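Local coordinates for protein alanine dehydrogenase/pyridine nucleotide transhydrogenase (Mycobacterium smegmatis str. MC2 155, PDB 3P2Y) that probably serves as the alpha-1 subunit of a transhydrogenase that couples hydride transfer between NADH and NADP to proton pumping across a membrane, at residues V38-K43 and L342-V347; A85-K90 and V107-L112; S100-G105 and A127-F132. All coordinates share one frame; numbering follows the deposited sequence. Where two conformers were deposited one is given.

Contact 1: V38-K43 and L342-V347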
loop_
_atom_site.group_PDB
_atom_site.type_symbol
_atom_site.label_atom_id
_atom_site.label_comp_id
_atom_site.label_asym_id
_atom_site.label_seq_id
_atom_site.Cartn_x
_atom_site.Cartn_y
_atom_site.Cartn_z
ATOM N N VAL A 38 -2.208 11.810 -17.500
ATOM C CA VAL A 38 -2.322 12.365 -18.864
ATOM C C VAL A 38 -3.768 12.844 -19.022
ATOM O O VAL A 38 -4.684 12.239 -18.485
ATOM C CB VAL A 38 -1.962 11.250 -19.931
ATOM C CG1 VAL A 38 -2.892 10.029 -19.820
ATOM C CG2 VAL A 38 -1.991 11.835 -21.366
ATOM N N ALA A 39 -3.994 13.960 -19.732
ATOM C CA ALA A 39 -5.329 14.600 -19.668
ATOM C C ALA A 39 -6.427 13.794 -20.353
ATOM O O ALA A 39 -7.558 13.856 -19.915
ATOM C CB ALA A 39 -5.301 16.034 -20.230
ATOM N N LEU A 40 -6.095 13.065 -21.421
ATOM C CA LEU A 40 -7.056 12.134 -22.011
ATOM C C LEU A 40 -6.441 10.746 -22.069
ATOM O O LEU A 40 -5.254 10.606 -22.375
ATOM C CB LEU A 40 -7.446 12.562 -23.440
ATOM C CG LEU A 40 -8.102 13.934 -23.631
ATOM C CD1 LEU A 40 -8.436 14.098 -25.121
ATOM C CD2 LEU A 40 -9.388 14.077 -22.745
ATOM N N VAL A 41 -7.260 9.726 -21.768
ATOM C CA VAL A 41 -6.852 8.334 -21.901
ATOM C C VAL A 41 -7.403 7.797 -23.215
ATOM O O VAL A 41 -8.376 8.348 -23.749
ATOM C CB VAL A 41 -7.394 7.445 -20.714
ATOM C CG1 VAL A 41 -6.761 7.907 -19.381
ATOM C CG2 VAL A 41 -8.922 7.478 -20.641
ATOM N N PRO A 42 -6.821 6.705 -23.725
ATOM C CA PRO A 42 -7.257 6.186 -25.027
ATOM C C PRO A 42 -8.767 5.939 -25.161
ATOM O O PRO A 42 -9.339 6.258 -26.203
ATOM C CB PRO A 42 -6.448 4.880 -25.161
ATOM C CG PRO A 42 -5.125 5.245 -24.452
ATOM C CD PRO A 42 -5.686 5.925 -23.190
ATOM N N LYS A 43 -9.427 5.419 -24.121
ATOM C CA LYS A 43 -10.887 5.168 -24.205
ATOM C C LYS A 43 -11.695 6.433 -24.466
ATOM O O LYS A 43 -12.726 6.379 -25.150
ATOM C CB LYS A 43 -11.450 4.508 -22.920
ATOM C CG LYS A 43 -11.025 3.073 -22.695
ATOM C CD LYS A 43 -11.519 2.638 -21.292
ATOM C CE LYS A 43 -10.939 1.280 -20.900
ATOM N NZ LYS A 43 -11.692 0.734 -19.744
ATOM N N LEU A 342 -10.870 9.423 -15.089
ATOM C CA LEU A 342 -11.897 10.256 -14.467
ATOM C C LEU A 342 -11.708 11.731 -14.850
ATOM O O LEU A 342 -12.683 12.406 -15.199
ATOM C CB LEU A 342 -11.867 10.088 -12.955
ATOM C CG LEU A 342 -12.253 8.661 -12.519
ATOM C CD1 LEU A 342 -12.048 8.556 -11.018
ATOM C CD2 LEU A 342 -13.685 8.303 -12.897
ATOM N N TYR A 343 -10.451 12.192 -14.773
ATOM C CA TYR A 343 -10.066 13.553 -15.167
ATOM C C TYR A 343 -10.430 13.819 -16.626
ATOM O O TYR A 343 -10.952 14.895 -16.980
ATOM C CB TYR A 343 -8.559 13.790 -14.957
ATOM C CG TYR A 343 -8.140 15.205 -15.280
ATOM C CD1 TYR A 343 -7.491 15.498 -16.483
ATOM C CD2 TYR A 343 -8.383 16.253 -14.369
ATOM C CE1 TYR A 343 -7.108 16.836 -16.791
ATOM C CE2 TYR A 343 -8.030 17.572 -14.674
ATOM C CZ TYR A 343 -7.380 17.843 -15.884
ATOM O OH TYR A 343 -6.970 19.108 -16.170
ATOM N N ALA A 344 -10.133 12.853 -17.491
ATOM C CA ALA A 344 -10.466 12.987 -18.918
ATOM C C ALA A 344 -11.958 13.170 -19.144
ATOM O O ALA A 344 -12.372 13.974 -19.982
ATOM C CB ALA A 344 -9.952 11.706 -19.684
ATOM N N LYS A 345 -12.771 12.426 -18.396
ATOM C CA LYS A 345 -14.234 12.599 -18.471
ATOM C C LYS A 345 -14.661 13.984 -17.942
ATOM O O LYS A 345 -15.565 14.623 -18.525
ATOM C CB LYS A 345 -14.930 11.434 -17.750
ATOM C CG LYS A 345 -14.783 10.132 -18.533
ATOM C CD LYS A 345 -15.421 8.914 -17.821
ATOM C CE LYS A 345 -15.293 7.674 -18.717
ATOM N NZ LYS A 345 -16.111 6.518 -18.183
ATOM N N ASN A 346 -13.991 14.480 -16.889
ATOM C CA ASN A 346 -14.283 15.846 -16.390
ATOM C C ASN A 346 -13.997 16.898 -17.468
ATOM O O ASN A 346 -14.820 17.787 -17.761
ATOM C CB ASN A 346 -13.429 16.203 -15.153
ATOM C CG ASN A 346 -13.683 15.289 -13.931
ATOM O OD1 ASN A 346 -12.740 14.931 -13.245
ATOM N ND2 ASN A 346 -14.925 14.950 -13.657
ATOM N N VAL A 347 -12.788 16.816 -18.028
ATOM C CA VAL A 347 -12.351 17.775 -19.061
ATOM C C VAL A 347 -13.261 17.707 -20.305
ATOM O O VAL A 347 -13.680 18.762 -20.882
ATOM C CB VAL A 347 -10.853 17.526 -19.412
ATOM C CG1 VAL A 347 -10.501 18.209 -20.747
ATOM C CG2 VAL A 347 -9.978 18.088 -18.245
#
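Ala-39 and Ala-344 meet where the loop leading into helix 42-50 runs past helix 336-354. The carbonyl oxygen Ala-39 O sits 3.2 Å from Ala-344 CA in a CA-H...O contact bent to 122° at the hydrogen; this buried oxygen has no conventional hydrogen-bond partner in the model. Next to it, the methyl Ala-344 CB rests 3.7 Å from Leu-40 CA, and the Leu-40 side chain reaches back so that CD2 comes within 3.9 Å of the same methyl.

Helix 336-354, from late in the chain, lies against the parallel sheet of the N-terminal domain, with Val-41 as N-cap of the helix that follows the loop. On the helix side, Tyr-343 CB points toward the loop, and CG, anti to the backbone N (chi1 -177°), carries the ring alongside Ala-39. CD1 passes 3.8 Å from Ala-39 O, near the ring plane, and CE1 lies 4.0 Å from Ala-39 CB. One turn on, Val-347 CG2 covers one face of the ring, 3.4 Å above its plane and offset toward the rim. At the tip, OH hydrogen-bonds to Lys-90 O.

Contact 2: A85-K90 and V107-L112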
loop_
_atom_site.group_PDB
_atom_site.type_symbol
_atom_site.label_atom_id
_atom_site.label_comp_id
_atom_site.label_asym_id
_atom_site.label_seq_id
_atom_site.Cartn_x
_atom_site.Cartn_y
_atom_site.Cartn_z
ATOM N N ALA A 85 -2.706 23.085 -31.212
ATOM C CA ALA A 85 -4.098 22.653 -31.427
ATOM C C ALA A 85 -5.089 23.778 -31.144
ATOM O O ALA A 85 -4.783 24.750 -30.427
ATOM C CB ALA A 85 -4.427 21.423 -30.512
ATOM N N ASP A 86 -6.306 23.615 -31.662
ATOM C CA ASP A 86 -7.398 24.541 -31.353
ATOM C C ASP A 86 -7.807 24.488 -29.888
ATOM O O ASP A 86 -8.222 25.499 -29.311
ATOM C CB ASP A 86 -8.610 24.188 -32.199
ATOM C CG ASP A 86 -8.315 24.261 -33.670
ATOM O OD1 ASP A 86 -7.876 25.335 -34.114
ATOM O OD2 ASP A 86 -8.498 23.240 -34.361
ATOM N N VAL A 87 -7.731 23.297 -29.298
ATOM C CA VAL A 87 -8.014 23.144 -27.872
ATOM C C VAL A 87 -6.918 22.268 -27.314
ATOM O O VAL A 87 -6.725 21.155 -27.806
ATOM C CB VAL A 87 -9.356 22.414 -27.602
ATOM C CG1 VAL A 87 -9.614 22.284 -26.085
ATOM C CG2 VAL A 87 -10.563 23.136 -28.286
ATOM N N VAL A 88 -6.183 22.769 -26.329
ATOM C CA VAL A 88 -5.146 21.945 -25.671
ATOM C C VAL A 88 -5.706 21.578 -24.314
ATOM O O VAL A 88 -6.175 22.455 -23.571
ATOM C CB VAL A 88 -3.828 22.733 -25.506
ATOM C CG1 VAL A 88 -2.788 21.946 -24.659
ATOM C CG2 VAL A 88 -3.252 23.092 -26.905
ATOM N N VAL A 89 -5.690 20.278 -23.992
ATOM C CA VAL A 89 -6.188 19.812 -22.702
ATOM C C VAL A 89 -5.027 19.182 -21.963
ATOM O O VAL A 89 -4.316 18.364 -22.530
ATOM C CB VAL A 89 -7.377 18.802 -22.823
ATOM C CG1 VAL A 89 -8.588 19.486 -23.495
ATOM C CG2 VAL A 89 -6.996 17.522 -23.580
ATOM N N LYS A 90 -4.791 19.611 -20.734
ATOM C CA LYS A 90 -3.636 19.055 -19.998
ATOM C C LYS A 90 -4.006 18.944 -18.538
ATOM O O LYS A 90 -5.099 19.346 -18.160
ATOM C CB LYS A 90 -2.379 19.934 -20.214
ATOM C CG LYS A 90 -2.322 21.242 -19.386
ATOM C CD LYS A 90 -1.056 22.105 -19.778
ATOM C CE LYS A 90 0.280 21.306 -19.664
ATOM N NZ LYS A 90 0.452 20.514 -18.355
ATOM N N VAL A 107 -7.899 27.511 -27.198
ATOM C CA VAL A 107 -8.466 27.317 -25.865
ATOM C C VAL A 107 -7.529 26.373 -25.116
ATOM O O VAL A 107 -6.982 25.448 -25.708
ATOM C CB VAL A 107 -9.893 26.715 -25.972
ATOM C CG1 VAL A 107 -10.408 26.117 -24.624
ATOM C CG2 VAL A 107 -10.903 27.776 -26.476
ATOM N N LEU A 108 -7.343 26.629 -23.822
ATOM C CA LEU A 108 -6.584 25.728 -22.955
ATOM C C LEU A 108 -7.494 25.329 -21.809
ATOM O O LEU A 108 -8.185 26.189 -21.234
ATOM C CB LEU A 108 -5.354 26.445 -22.385
ATOM C CG LEU A 108 -4.540 25.660 -21.336
ATOM C CD1 LEU A 108 -3.806 24.448 -21.942
ATOM C CD2 LEU A 108 -3.521 26.619 -20.647
ATOM N N ILE A 109 -7.505 24.037 -21.489
ATOM C CA ILE A 109 -8.299 23.524 -20.360
ATOM C C ILE A 109 -7.344 22.731 -19.509
ATOM O O ILE A 109 -6.632 21.878 -20.039
ATOM C CB ILE A 109 -9.426 22.568 -20.821
ATOM C CG1 ILE A 109 -10.472 23.340 -21.657
ATOM C CG2 ILE A 109 -10.107 21.889 -19.583
ATOM C CD1 ILE A 109 -11.508 22.439 -22.398
ATOM N N GLY A 110 -7.345 22.984 -18.192
ATOM C CA GLY A 110 -6.509 22.176 -17.278
ATOM C C GLY A 110 -6.611 22.708 -15.858
ATOM O O GLY A 110 -7.381 23.635 -15.608
ATOM N N PHE A 111 -5.822 22.164 -14.938
ATOM C CA PHE A 111 -5.671 22.820 -13.641
ATOM C C PHE A 111 -4.760 24.004 -13.902
ATOM O O PHE A 111 -3.658 23.826 -14.408
ATOM C CB PHE A 111 -5.027 21.916 -12.592
ATOM C CG PHE A 111 -5.925 20.814 -12.095
ATOM C CD1 PHE A 111 -7.126 21.101 -11.452
ATOM C CD2 PHE A 111 -5.551 19.476 -12.236
ATOM C CE1 PHE A 111 -7.950 20.069 -10.958
ATOM C CE2 PHE A 111 -6.360 18.451 -11.771
ATOM C CZ PHE A 111 -7.588 18.739 -11.126
ATOM N N LEU A 112 -5.247 25.211 -13.611
ATOM C CA LEU A 112 -4.486 26.424 -13.894
ATOM C C LEU A 112 -4.131 27.239 -12.664
ATOM O O LEU A 112 -3.716 28.391 -12.805
ATOM C CB LEU A 112 -5.213 27.324 -14.929
ATOM C CG LEU A 112 -5.517 26.648 -16.266
ATOM C CD1 LEU A 112 -6.368 27.548 -17.205
ATOM C CD2 LEU A 112 -4.237 26.227 -16.977
#
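A beta-alpha-beta unit brings Val-87 and Val-107 side by side: strands 87-89 and 107-110, joined through helix 96-99, run parallel in the N-terminal sheet, their short axes 16° apart. Four backbone hydrogen bonds make the ladder. Val-107 N gives its hydrogen to Asp-86 O at 2.9 Å, and Val-88 N gives its own to Val-107 O. Farther along, Ile-109 N bonds to Val-88 O and Lys-90 N to Ile-109 O. Asp-86, next to Val-87, is a calcium-site residue whose carboxylate also pairs with Lys-103 and Leu-24 N.

On the face carrying Val-88 and Leu-108, the leucine does most of the reaching. Its CG stands anti to the backbone N (chi1 174°), and the chain then bends so that CD1 arrives 3.8 Å from Val-88 CG1 and 3.5 Å from Val-88 O. The aliphatic part of Lys-90 joins this patch, its CD 4.2 Å from Leu-108 CD1, while NZ makes a salt bridge to Glu-30 and a hydrogen bond to Asn-92 O. On the other face, Val-87 CG1 slants past Ile-109 CD1 at 4.1 Å, and Val-89 CG1 lies alongside Ile-109 CB at 4.2 Å.

Helix 336-354 covers that second face through Val-347, Leu-351 and Leu-354, while strand 24-27 extends the sheet beyond Val-87 and Val-89, and strand 130-133 extends it beyond Leu-108.

Contact 3: S100-G105 and A127-F132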
loop_
_atom_site.group_PDB
_atom_site.type_symbol
_atom_site.label_atom_id
_atom_site.label_comp_id
_atom_site.label_asym_id
_atom_site.label_seq_id
_atom_site.Cartn_x
_atom_site.Cartn_y
_atom_site.Cartn_z
ATOM N N SER A 100 4.358 29.605 -24.453
ATOM C CA SER A 100 4.970 30.178 -25.654
ATOM C C SER A 100 4.648 29.397 -26.930
ATOM O O SER A 100 4.798 29.934 -28.055
ATOM C CB SER A 100 6.492 30.302 -25.484
ATOM O OG SER A 100 7.175 29.089 -25.760
ATOM N N GLN A 101 4.209 28.142 -26.777
ATOM C CA GLN A 101 3.880 27.282 -27.928
ATOM C C GLN A 101 2.397 27.246 -28.280
ATOM O O GLN A 101 2.014 26.641 -29.303
ATOM C CB GLN A 101 4.368 25.848 -27.710
ATOM C CG GLN A 101 5.861 25.739 -27.473
ATOM C CD GLN A 101 6.275 24.337 -27.111
ATOM O OE1 GLN A 101 6.271 23.439 -27.956
ATOM N NE2 GLN A 101 6.664 24.145 -25.863
ATOM N N LEU A 102 1.553 27.867 -27.450
ATOM C CA LEU A 102 0.108 27.895 -27.729
ATOM C C LEU A 102 -0.193 28.878 -28.850
ATOM O O LEU A 102 0.482 29.897 -28.978
ATOM C CB LEU A 102 -0.687 28.287 -26.468
ATOM C CG LEU A 102 -0.555 27.282 -25.325
ATOM C CD1 LEU A 102 -1.189 27.851 -24.050
ATOM C CD2 LEU A 102 -1.162 25.930 -25.718
ATOM N N LYS A 103 -1.191 28.603 -29.681
ATOM C CA LYS A 103 -1.418 29.551 -30.778
ATOM C C LYS A 103 -2.465 30.585 -30.384
ATOM O O LYS A 103 -3.396 30.288 -29.627
ATOM C CB LYS A 103 -1.766 28.856 -32.109
ATOM C CG LYS A 103 -3.197 28.446 -32.223
ATOM C CD LYS A 103 -3.561 27.795 -33.555
ATOM C CE LYS A 103 -4.895 27.087 -33.351
ATOM N NZ LYS A 103 -5.148 26.039 -34.361
ATOM N N PRO A 104 -2.320 31.816 -30.890
ATOM C CA PRO A 104 -3.366 32.765 -30.589
ATOM C C PRO A 104 -4.731 32.271 -31.080
ATOM O O PRO A 104 -4.833 31.656 -32.146
ATOM C CB PRO A 104 -2.936 34.040 -31.323
ATOM C CG PRO A 104 -1.735 33.704 -32.086
ATOM C CD PRO A 104 -1.202 32.391 -31.664
ATOM N N GLY A 105 -5.765 32.528 -30.291
ATOM C CA GLY A 105 -7.109 32.095 -30.647
ATOM C C GLY A 105 -7.487 30.700 -30.186
ATOM O O GLY A 105 -8.632 30.269 -30.386
ATOM N N ALA A 127 -1.174 36.008 -24.521
ATOM C CA ALA A 127 -0.954 35.034 -25.568
ATOM C C ALA A 127 -2.189 34.810 -26.448
ATOM O O ALA A 127 -2.130 34.039 -27.416
ATOM C CB ALA A 127 -0.450 33.718 -24.950
ATOM N N ASP A 128 -3.282 35.519 -26.130
ATOM C CA ASP A 128 -4.574 35.396 -26.822
ATOM C C ASP A 128 -5.156 33.974 -26.733
ATOM O O ASP A 128 -5.740 33.461 -27.701
ATOM C CB ASP A 128 -4.467 35.840 -28.294
ATOM C CG ASP A 128 -5.818 36.189 -28.905
ATOM O OD1 ASP A 128 -6.796 36.428 -28.150
ATOM O OD2 ASP A 128 -5.895 36.252 -30.159
ATOM N N VAL A 129 -4.963 33.346 -25.572
ATOM C CA VAL A 129 -5.511 32.018 -25.311
ATOM C C VAL A 129 -6.687 32.203 -24.365
ATOM O O VAL A 129 -6.585 32.983 -23.396
ATOM C CB VAL A 129 -4.427 31.093 -24.667
ATOM C CG1 VAL A 129 -5.036 29.750 -24.231
ATOM C CG2 VAL A 129 -3.274 30.876 -25.654
ATOM N N THR A 130 -7.794 31.515 -24.657
ATOM C CA THR A 130 -8.973 31.530 -23.788
ATOM C C THR A 130 -8.830 30.296 -22.931
ATOM O O THR A 130 -8.855 29.192 -23.466
ATOM C CB THR A 130 -10.270 31.454 -24.620
ATOM O OG1 THR A 130 -10.354 32.634 -25.453
ATOM C CG2 THR A 130 -11.482 31.402 -23.726
ATOM N N ALA A 131 -8.697 30.488 -21.620
ATOM C CA ALA A 131 -8.253 29.392 -20.737
ATOM C C ALA A 131 -9.251 29.132 -19.632
ATOM O O ALA A 131 -9.756 30.071 -19.008
ATOM C CB ALA A 131 -6.904 29.725 -20.125
ATOM N N PHE A 132 -9.498 27.847 -19.363
ATOM C CA PHE A 132 -10.511 27.454 -18.383
ATOM C C PHE A 132 -9.818 26.648 -17.315
ATOM O O PHE A 132 -9.186 25.658 -17.634
ATOM C CB PHE A 132 -11.617 26.626 -19.041
ATOM C CG PHE A 132 -12.372 27.388 -20.115
ATOM C CD1 PHE A 132 -13.507 28.121 -19.777
ATOM C CD2 PHE A 132 -11.910 27.415 -21.432
ATOM C CE1 PHE A 132 -14.211 28.849 -20.759
ATOM C CE2 PHE A 132 -12.585 28.162 -22.423
ATOM C CZ PHE A 132 -13.746 28.866 -22.072
HETATM O O HOH W 1 0.073 32.824 -28.501
#
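Gly-105 and Asp-128 are tied by a single direct hydrogen bond, Gly-105 N to Asp-128 O, 2.8 Å long with an angle of 160° at the hydrogen. Just beside it, the Pro-104 ring lies against the aspartate stem, Pro-104 CB 3.8 Å from Asp-128 CB. With chi1 at -160°, Asp-128 CG lies opposite the backbone N, and the carboxylate leans over the Gly-105 end, yet OD2 remains 3.7 Å from Gly-105 N, too far to share the amide hydrogen.

Deeper in, Leu-102 meets Val-129 at about a right angle. Val-129 CG2 sits 3.7 Å from Leu-102 CB and 4.0 Å from Leu-102 CD1, so this one methyl, on the residue just before strand 130-133, does the touching. A water bridges the two backbones as well, 3.0 Å from Leu-102 O and 2.7 Å from Ala-127 O.

Behind this first shell, the backbone turns set the geometry. Asp-128, just past helix 118-126, closes it in a Schellman motif, its positive phi of 60° swinging the chain round into the strand. Gly-105 also has a positive phi, with which the loop turns toward strand 107-110. Leu-124 of helix 118-126 packs on Leu-102, and Leu-108 packs on Val-129. Lys-103 sets off from its backbone away from segment 127-132, and its NZ forms a salt bridge with Asp-86 OD1, joining the loop to the residue just before strand 87-89.

Beyond Asp-128 and Gly-105 the pairing passes into regular sheet, where Thr-130 bonds through its backbone to Ser-106 and Leu-108. Here two loops run side by side into neighbouring parallel strands, the helix-to-strand turns of a parallel alpha/beta domain.

How the contacts relate
The three contacts gather round one parallel sheet: contact 2 pairs two of its strands, contact 3 lies at the entrance to two, and contact 1 sets a loop against the helix that covers it. Contacts 1 and 2, centres 12 Å apart, join where Tyr-343 OH lies 2.7 Å from Lys-90 O and Ala-39 CB packs 3.4 Å from Val-89 O. Contacts 2 and 3 are closer, with centres 9 Å apart: Phe-132 N lies 2.8 Å from Leu-108 O, carrying the sheet onward, and Lys-103 NZ is 2.8 Å from Asp-86 OD1. That ion pair is near bound calcium, an ion lying about 4 Å from the Asp-86 side chain. Contacts 1 and 3 do not touch; contact 2 links them.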